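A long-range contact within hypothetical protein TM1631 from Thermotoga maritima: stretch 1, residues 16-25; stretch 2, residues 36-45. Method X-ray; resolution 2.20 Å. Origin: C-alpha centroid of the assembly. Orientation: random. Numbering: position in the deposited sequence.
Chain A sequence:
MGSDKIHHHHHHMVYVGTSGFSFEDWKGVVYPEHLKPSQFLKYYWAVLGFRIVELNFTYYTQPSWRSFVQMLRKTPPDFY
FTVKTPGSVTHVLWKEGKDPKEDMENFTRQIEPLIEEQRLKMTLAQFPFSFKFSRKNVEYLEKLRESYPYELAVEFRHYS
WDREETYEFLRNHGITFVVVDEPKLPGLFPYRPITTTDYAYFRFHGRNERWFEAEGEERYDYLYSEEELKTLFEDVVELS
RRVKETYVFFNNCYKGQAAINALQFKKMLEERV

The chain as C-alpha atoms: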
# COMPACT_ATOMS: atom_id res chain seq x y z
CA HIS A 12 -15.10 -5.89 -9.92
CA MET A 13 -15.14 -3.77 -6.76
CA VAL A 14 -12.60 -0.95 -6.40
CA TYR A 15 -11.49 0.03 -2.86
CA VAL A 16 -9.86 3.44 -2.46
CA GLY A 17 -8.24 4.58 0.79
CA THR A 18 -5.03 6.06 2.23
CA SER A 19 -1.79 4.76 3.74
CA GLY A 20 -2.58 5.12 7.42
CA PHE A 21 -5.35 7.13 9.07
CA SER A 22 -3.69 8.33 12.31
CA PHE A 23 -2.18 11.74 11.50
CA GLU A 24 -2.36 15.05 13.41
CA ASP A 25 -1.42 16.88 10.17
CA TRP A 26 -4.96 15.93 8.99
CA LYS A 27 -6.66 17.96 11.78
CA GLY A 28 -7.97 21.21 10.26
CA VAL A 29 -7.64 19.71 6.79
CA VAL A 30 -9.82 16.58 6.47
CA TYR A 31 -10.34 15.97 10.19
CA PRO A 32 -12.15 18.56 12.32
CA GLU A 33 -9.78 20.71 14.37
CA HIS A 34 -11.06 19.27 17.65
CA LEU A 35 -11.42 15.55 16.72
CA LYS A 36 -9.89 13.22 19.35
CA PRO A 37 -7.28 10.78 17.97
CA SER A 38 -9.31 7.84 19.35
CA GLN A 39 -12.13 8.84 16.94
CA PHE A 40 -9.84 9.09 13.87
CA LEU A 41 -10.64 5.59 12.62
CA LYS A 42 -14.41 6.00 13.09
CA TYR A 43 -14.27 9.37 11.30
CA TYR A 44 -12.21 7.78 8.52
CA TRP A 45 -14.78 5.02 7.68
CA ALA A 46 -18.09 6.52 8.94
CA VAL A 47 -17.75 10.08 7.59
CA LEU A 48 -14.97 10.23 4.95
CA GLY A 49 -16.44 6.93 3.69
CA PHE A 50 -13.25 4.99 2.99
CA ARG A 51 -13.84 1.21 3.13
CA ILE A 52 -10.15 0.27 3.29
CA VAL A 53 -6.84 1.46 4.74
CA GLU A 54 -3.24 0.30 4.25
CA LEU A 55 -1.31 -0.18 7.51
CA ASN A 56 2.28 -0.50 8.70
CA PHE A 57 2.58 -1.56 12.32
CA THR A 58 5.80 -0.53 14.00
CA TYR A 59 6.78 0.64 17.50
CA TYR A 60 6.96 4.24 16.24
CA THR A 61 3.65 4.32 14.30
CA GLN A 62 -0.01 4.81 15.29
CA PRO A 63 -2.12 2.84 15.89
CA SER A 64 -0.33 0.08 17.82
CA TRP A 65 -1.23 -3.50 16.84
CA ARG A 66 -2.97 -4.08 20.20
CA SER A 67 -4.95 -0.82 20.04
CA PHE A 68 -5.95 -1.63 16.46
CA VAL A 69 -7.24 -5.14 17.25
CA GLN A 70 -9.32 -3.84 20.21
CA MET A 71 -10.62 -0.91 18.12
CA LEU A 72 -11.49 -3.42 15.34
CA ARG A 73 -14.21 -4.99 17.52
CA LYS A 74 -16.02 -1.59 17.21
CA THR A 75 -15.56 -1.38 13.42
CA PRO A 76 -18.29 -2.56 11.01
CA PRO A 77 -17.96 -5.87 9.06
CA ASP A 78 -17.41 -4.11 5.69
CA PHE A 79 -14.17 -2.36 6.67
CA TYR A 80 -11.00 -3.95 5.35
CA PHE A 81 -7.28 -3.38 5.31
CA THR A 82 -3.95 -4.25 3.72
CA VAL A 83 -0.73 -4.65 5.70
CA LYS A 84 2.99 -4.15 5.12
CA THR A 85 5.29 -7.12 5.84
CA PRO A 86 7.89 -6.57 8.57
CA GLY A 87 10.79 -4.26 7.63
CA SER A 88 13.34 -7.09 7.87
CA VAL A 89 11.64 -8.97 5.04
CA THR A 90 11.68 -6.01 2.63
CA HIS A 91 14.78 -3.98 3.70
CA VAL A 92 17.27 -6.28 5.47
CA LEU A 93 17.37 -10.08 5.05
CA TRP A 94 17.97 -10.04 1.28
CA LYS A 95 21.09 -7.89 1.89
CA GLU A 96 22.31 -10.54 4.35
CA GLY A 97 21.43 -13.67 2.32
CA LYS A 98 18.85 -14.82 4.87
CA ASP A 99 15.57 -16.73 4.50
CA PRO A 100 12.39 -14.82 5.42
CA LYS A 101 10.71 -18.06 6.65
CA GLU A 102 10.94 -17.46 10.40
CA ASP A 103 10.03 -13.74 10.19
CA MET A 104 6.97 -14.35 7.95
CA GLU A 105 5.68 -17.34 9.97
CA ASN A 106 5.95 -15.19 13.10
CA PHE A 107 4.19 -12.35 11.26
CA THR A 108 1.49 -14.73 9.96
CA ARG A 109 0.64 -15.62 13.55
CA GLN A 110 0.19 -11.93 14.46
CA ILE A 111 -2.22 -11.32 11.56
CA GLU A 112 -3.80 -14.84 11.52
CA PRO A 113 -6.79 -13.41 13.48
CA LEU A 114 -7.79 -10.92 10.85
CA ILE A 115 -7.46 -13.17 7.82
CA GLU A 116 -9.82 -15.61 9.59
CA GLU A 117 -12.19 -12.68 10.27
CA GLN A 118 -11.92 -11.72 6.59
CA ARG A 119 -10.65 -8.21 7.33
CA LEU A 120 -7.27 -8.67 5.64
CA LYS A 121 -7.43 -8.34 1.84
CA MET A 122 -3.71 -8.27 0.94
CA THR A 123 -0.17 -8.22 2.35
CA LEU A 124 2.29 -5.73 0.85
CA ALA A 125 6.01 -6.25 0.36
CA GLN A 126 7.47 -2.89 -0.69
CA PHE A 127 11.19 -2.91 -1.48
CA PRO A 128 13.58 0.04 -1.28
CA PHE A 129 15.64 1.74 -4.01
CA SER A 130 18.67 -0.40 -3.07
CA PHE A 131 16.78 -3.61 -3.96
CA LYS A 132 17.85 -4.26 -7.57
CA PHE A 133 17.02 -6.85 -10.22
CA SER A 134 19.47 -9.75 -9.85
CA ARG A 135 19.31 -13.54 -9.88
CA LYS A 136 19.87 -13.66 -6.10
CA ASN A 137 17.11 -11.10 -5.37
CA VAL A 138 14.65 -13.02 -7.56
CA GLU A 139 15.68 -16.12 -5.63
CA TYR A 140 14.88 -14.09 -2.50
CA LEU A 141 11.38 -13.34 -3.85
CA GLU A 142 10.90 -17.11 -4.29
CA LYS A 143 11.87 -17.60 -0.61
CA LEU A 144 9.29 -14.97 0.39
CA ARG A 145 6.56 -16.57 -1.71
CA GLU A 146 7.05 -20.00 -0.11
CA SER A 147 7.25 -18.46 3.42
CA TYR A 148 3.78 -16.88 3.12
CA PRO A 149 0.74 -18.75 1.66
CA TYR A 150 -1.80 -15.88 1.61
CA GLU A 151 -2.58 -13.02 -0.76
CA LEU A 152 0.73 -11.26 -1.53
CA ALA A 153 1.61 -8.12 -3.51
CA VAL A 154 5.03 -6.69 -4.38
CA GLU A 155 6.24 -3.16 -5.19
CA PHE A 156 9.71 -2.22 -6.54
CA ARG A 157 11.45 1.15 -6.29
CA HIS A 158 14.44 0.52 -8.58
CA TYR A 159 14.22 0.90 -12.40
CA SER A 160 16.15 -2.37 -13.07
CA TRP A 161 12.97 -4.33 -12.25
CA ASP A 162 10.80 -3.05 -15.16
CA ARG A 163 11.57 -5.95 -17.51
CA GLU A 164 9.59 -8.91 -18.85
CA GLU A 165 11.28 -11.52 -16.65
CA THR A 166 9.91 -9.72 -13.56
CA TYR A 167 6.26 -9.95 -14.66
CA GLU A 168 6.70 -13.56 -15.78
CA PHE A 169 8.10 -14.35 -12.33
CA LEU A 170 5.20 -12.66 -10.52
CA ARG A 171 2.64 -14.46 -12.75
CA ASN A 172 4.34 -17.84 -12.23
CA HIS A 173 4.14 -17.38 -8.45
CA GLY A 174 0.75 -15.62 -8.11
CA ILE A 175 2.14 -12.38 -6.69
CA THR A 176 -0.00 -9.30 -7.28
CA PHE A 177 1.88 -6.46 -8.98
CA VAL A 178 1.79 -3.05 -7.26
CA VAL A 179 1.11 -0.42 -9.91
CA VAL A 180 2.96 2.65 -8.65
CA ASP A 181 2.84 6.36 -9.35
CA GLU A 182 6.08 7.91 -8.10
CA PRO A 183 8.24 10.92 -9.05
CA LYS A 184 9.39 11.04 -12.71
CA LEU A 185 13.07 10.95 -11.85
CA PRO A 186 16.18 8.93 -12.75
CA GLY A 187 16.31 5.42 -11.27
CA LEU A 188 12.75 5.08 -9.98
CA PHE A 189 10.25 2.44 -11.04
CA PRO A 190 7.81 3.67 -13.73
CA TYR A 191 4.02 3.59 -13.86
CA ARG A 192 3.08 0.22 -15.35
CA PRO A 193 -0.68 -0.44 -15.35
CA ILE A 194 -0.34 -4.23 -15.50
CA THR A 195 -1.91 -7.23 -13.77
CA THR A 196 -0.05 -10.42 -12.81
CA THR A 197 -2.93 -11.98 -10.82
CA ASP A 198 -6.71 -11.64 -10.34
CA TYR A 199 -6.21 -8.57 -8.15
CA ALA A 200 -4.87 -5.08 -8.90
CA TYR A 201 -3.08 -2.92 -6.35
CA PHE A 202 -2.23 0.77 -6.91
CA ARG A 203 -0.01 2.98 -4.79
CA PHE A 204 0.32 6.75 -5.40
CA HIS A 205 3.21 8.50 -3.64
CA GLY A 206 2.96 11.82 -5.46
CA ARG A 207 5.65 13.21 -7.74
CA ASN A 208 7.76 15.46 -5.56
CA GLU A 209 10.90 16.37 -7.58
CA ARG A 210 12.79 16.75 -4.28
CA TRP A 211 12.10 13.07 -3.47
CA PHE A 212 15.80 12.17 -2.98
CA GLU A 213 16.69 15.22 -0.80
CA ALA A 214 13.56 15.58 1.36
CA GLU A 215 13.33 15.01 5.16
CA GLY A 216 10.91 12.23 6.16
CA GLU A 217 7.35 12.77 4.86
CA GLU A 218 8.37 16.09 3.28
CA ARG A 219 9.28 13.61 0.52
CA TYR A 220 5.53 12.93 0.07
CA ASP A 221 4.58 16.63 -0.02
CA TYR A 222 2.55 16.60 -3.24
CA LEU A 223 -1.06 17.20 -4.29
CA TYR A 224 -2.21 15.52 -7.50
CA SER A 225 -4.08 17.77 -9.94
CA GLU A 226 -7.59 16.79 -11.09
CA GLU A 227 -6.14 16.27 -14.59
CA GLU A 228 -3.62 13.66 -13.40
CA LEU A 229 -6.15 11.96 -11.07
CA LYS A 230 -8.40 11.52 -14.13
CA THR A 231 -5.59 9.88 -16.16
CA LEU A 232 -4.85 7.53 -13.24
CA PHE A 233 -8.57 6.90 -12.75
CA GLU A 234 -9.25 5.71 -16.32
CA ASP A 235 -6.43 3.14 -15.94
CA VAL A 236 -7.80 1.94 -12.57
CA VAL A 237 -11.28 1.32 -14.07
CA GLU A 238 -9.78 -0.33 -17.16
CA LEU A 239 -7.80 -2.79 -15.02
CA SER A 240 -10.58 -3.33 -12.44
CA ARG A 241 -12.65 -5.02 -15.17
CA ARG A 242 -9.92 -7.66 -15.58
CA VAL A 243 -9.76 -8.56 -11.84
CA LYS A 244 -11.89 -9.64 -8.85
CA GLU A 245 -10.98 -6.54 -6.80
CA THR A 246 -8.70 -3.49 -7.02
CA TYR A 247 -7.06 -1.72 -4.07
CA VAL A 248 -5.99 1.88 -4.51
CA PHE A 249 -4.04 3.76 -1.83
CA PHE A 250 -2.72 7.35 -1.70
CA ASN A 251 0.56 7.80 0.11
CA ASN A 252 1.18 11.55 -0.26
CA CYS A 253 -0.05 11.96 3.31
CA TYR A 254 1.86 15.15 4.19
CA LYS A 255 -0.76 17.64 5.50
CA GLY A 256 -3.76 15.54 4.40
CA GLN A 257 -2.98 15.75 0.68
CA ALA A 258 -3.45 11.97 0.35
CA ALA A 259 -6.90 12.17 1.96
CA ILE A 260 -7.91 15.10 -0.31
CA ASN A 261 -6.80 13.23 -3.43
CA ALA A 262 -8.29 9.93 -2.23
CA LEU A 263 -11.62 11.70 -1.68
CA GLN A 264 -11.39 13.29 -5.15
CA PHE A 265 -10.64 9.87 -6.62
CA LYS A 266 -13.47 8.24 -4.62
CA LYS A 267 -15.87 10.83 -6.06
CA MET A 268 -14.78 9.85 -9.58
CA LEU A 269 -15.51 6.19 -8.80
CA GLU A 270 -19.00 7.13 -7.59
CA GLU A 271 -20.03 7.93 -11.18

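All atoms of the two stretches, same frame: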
# COMPACT_ATOMS: atom_id res chain seq x y z
N VAL A 16 -10.82 2.35 -2.65
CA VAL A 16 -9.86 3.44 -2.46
C VAL A 16 -9.76 3.84 -0.97
O VAL A 16 -10.77 3.92 -0.25
CB VAL A 16 -10.16 4.67 -3.36
CG1 VAL A 16 -11.56 5.21 -3.12
CG2 VAL A 16 -9.10 5.79 -3.15
N GLY A 17 -8.53 4.06 -0.53
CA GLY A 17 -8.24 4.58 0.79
C GLY A 17 -6.88 5.26 0.82
O GLY A 17 -6.34 5.61 -0.23
N THR A 18 -6.34 5.44 2.02
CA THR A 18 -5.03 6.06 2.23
C THR A 18 -4.08 5.13 2.98
O THR A 18 -4.49 4.12 3.56
CB THR A 18 -5.15 7.35 3.04
OG1 THR A 18 -5.90 7.07 4.22
CG2 THR A 18 -5.84 8.45 2.22
N SER A 19 -2.79 5.48 2.97
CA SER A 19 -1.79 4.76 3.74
C SER A 19 -1.76 5.34 5.14
O SER A 19 -1.18 6.41 5.37
CB SER A 19 -0.40 4.87 3.11
OG SER A 19 -0.34 4.18 1.88
N GLY A 20 -2.41 4.64 6.06
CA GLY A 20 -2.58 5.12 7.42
C GLY A 20 -3.78 6.05 7.53
O GLY A 20 -4.26 6.59 6.52
N PHE A 21 -4.25 6.21 8.75
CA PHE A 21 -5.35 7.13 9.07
C PHE A 21 -5.02 8.04 10.26
O PHE A 21 -5.70 9.03 10.48
CB PHE A 21 -6.61 6.32 9.41
CG PHE A 21 -6.52 5.59 10.72
CD1 PHE A 21 -6.91 6.20 11.91
CD2 PHE A 21 -6.02 4.29 10.78
CE1 PHE A 21 -6.82 5.54 13.12
CE2 PHE A 21 -5.92 3.62 12.00
CZ PHE A 21 -6.33 4.25 13.17
N SER A 22 -3.98 7.70 11.02
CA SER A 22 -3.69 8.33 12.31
C SER A 22 -2.63 9.42 12.18
O SER A 22 -1.46 9.21 12.51
CB SER A 22 -3.27 7.26 13.32
OG SER A 22 -3.32 7.73 14.66
N PHE A 23 -3.06 10.58 11.70
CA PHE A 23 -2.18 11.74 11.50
C PHE A 23 -2.79 12.98 12.14
O PHE A 23 -3.98 13.23 12.01
CB PHE A 23 -1.98 12.02 10.00
CG PHE A 23 -1.39 10.86 9.23
CD1 PHE A 23 -0.03 10.60 9.28
CD2 PHE A 23 -2.20 10.05 8.44
CE1 PHE A 23 0.51 9.53 8.56
CE2 PHE A 23 -1.66 8.99 7.72
CZ PHE A 23 -0.31 8.73 7.78
N GLU A 24 -1.95 13.76 12.83
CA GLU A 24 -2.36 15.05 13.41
C GLU A 24 -2.37 16.16 12.35
O GLU A 24 -3.21 17.05 12.39
CB GLU A 24 -1.44 15.42 14.57
CG GLU A 24 -1.53 14.49 15.78
CD GLU A 24 -2.63 14.89 16.77
OE1 GLU A 24 -3.82 14.84 16.39
OE2 GLU A 24 -2.29 15.24 17.92
N ASP A 25 -1.40 16.12 11.43
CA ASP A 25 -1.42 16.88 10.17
C ASP A 25 -2.80 17.03 9.53
O ASP A 25 -3.10 18.08 8.96
CB ASP A 25 -0.52 16.18 9.12
CG ASP A 25 0.87 16.79 9.03
OD1 ASP A 25 1.27 17.54 9.94
OD2 ASP A 25 1.57 16.49 8.03
N LYS A 36 -10.82 13.98 18.50
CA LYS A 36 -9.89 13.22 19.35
C LYS A 36 -9.26 12.12 18.51
O LYS A 36 -9.94 11.57 17.64
CB LYS A 36 -10.60 12.63 20.57
CG LYS A 36 -10.81 13.61 21.70
N PRO A 37 -7.97 11.81 18.76
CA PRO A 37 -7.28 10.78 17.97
C PRO A 37 -7.92 9.39 18.05
O PRO A 37 -7.83 8.61 17.09
CB PRO A 37 -5.87 10.76 18.58
CG PRO A 37 -5.72 12.06 19.27
CD PRO A 37 -7.08 12.39 19.77
N SER A 38 -8.58 9.10 19.17
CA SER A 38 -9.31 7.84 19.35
C SER A 38 -10.55 7.72 18.46
O SER A 38 -11.09 6.62 18.31
CB SER A 38 -9.72 7.68 20.82
OG SER A 38 -10.48 8.79 21.24
N GLN A 39 -10.99 8.83 17.88
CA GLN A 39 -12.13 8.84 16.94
C GLN A 39 -11.69 9.01 15.48
O GLN A 39 -12.53 9.17 14.60
CB GLN A 39 -13.11 9.95 17.32
N PHE A 40 -10.38 8.97 15.23
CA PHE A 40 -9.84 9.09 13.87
C PHE A 40 -10.33 7.98 12.96
O PHE A 40 -10.74 8.23 11.83
CB PHE A 40 -8.30 9.04 13.87
CG PHE A 40 -7.61 10.33 14.27
CD1 PHE A 40 -8.30 11.52 14.43
CD2 PHE A 40 -6.24 10.33 14.45
CE1 PHE A 40 -7.63 12.69 14.79
CE2 PHE A 40 -5.56 11.48 14.81
CZ PHE A 40 -6.26 12.67 14.98
N LEU A 41 -10.26 6.74 13.44
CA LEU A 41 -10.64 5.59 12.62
C LEU A 41 -12.14 5.61 12.30
O LEU A 41 -12.52 5.36 11.16
CB LEU A 41 -10.23 4.27 13.27
CG LEU A 41 -10.57 3.01 12.44
CD1 LEU A 41 -9.88 3.01 11.07
CD2 LEU A 41 -10.23 1.75 13.21
N LYS A 42 -12.96 5.89 13.30
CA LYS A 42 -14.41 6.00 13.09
C LYS A 42 -14.74 7.11 12.09
O LYS A 42 -15.56 6.92 11.20
CB LYS A 42 -15.14 6.26 14.41
CG LYS A 42 -16.65 6.28 14.28
CD LYS A 42 -17.30 6.33 15.63
CE LYS A 42 -18.81 6.20 15.55
NZ LYS A 42 -19.40 5.98 16.91
N TYR A 43 -14.07 8.26 12.23
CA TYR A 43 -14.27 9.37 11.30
C TYR A 43 -13.83 9.00 9.88
O TYR A 43 -14.48 9.37 8.91
CB TYR A 43 -13.51 10.63 11.75
CG TYR A 43 -14.06 11.90 11.12
CD1 TYR A 43 -13.62 12.33 9.87
CD2 TYR A 43 -15.05 12.65 11.77
CE1 TYR A 43 -14.14 13.49 9.28
CE2 TYR A 43 -15.57 13.81 11.19
CZ TYR A 43 -15.11 14.23 9.95
OH TYR A 43 -15.63 15.37 9.38
N TYR A 44 -12.73 8.28 9.79
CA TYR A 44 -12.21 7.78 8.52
C TYR A 44 -13.24 6.93 7.74
O TYR A 44 -13.51 7.21 6.56
CB TYR A 44 -10.93 6.98 8.80
CG TYR A 44 -10.22 6.40 7.61
CD1 TYR A 44 -10.56 5.14 7.12
CD2 TYR A 44 -9.19 7.09 6.98
CE1 TYR A 44 -9.90 4.59 6.03
CE2 TYR A 44 -8.52 6.54 5.89
CZ TYR A 44 -8.89 5.29 5.41
OH TYR A 44 -8.24 4.74 4.33
N TRP A 45 -13.83 5.92 8.38
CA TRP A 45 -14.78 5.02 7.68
C TRP A 45 -16.24 5.50 7.69
O TRP A 45 -16.96 5.28 6.71
CB TRP A 45 -14.69 3.57 8.20
CG TRP A 45 -15.07 3.31 9.65
CD1 TRP A 45 -14.21 3.10 10.69
CD2 TRP A 45 -16.40 3.20 10.20
NE1 TRP A 45 -14.91 2.88 11.85
CE2 TRP A 45 -16.25 2.94 11.58
CE3 TRP A 45 -17.69 3.30 9.67
CZ2 TRP A 45 -17.34 2.78 12.44
CZ3 TRP A 45 -18.78 3.14 10.51
CH2 TRP A 45 -18.60 2.89 11.89

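The contact rests on three side chains of the helix 40-45, Phe40, Leu41 and Tyr44, set against strand residues Gly17 and Thr18 and the loop that follows. Phe21 is the centre of the loop side: its CA-to-CB bond points toward the helix, and with chi1 at 70° (p) and chi2 at 89° the ring lies with one face against Leu41 and an edge against Phe40. CE1 of Phe21 is 3.6 Å from CB of Leu41, which sits over one ring face. Leu41 has chi1 t and chi2 p, a conformation that carries its CD1 to 4.0 Å from the centroid of the Phe21 ring, only 9° off the ring normal, so the methyl makes a CH-pi contact. Phe40 meets the same ring at its edge, with CB of Phe40 3.7 Å from CD1 of Phe21.

Tyr44, chi1 -179° (t), extends along the loop to the strand. Its CD2 packs 3.6 Å from CB of Phe21, and its hydroxyl accepts a hydrogen bond from the backbone: Thr18 N to Tyr44 OH is 3.1 Å, with a nearly linear N-H...O angle of 169°. At Gly17 the fit is tight. CA of Gly17 lies 3.5 Å from OH of Tyr44, and an ideal CB on Gly17 would clash with that oxygen. Thr18 in the p rotamer (52°) directs OG1 to O of Gly20, a 2.9 Å hydrogen bond within the same stretch, while the same OG1 is 3.2 Å from CE2 of Tyr44, at the ring edge.

Phe40, chi1 -79° (m), reaches the following loop residues: its CD2 is 3.9 Å from CA of Ser22 and its CE2 3.7 Å from O of Phe23. Glu24 starts sideways, but its m, m conformation brings OE1 to 3.6 Å from CZ of Phe40, near the ring plane; this buried oxygen has no polar partner in the model.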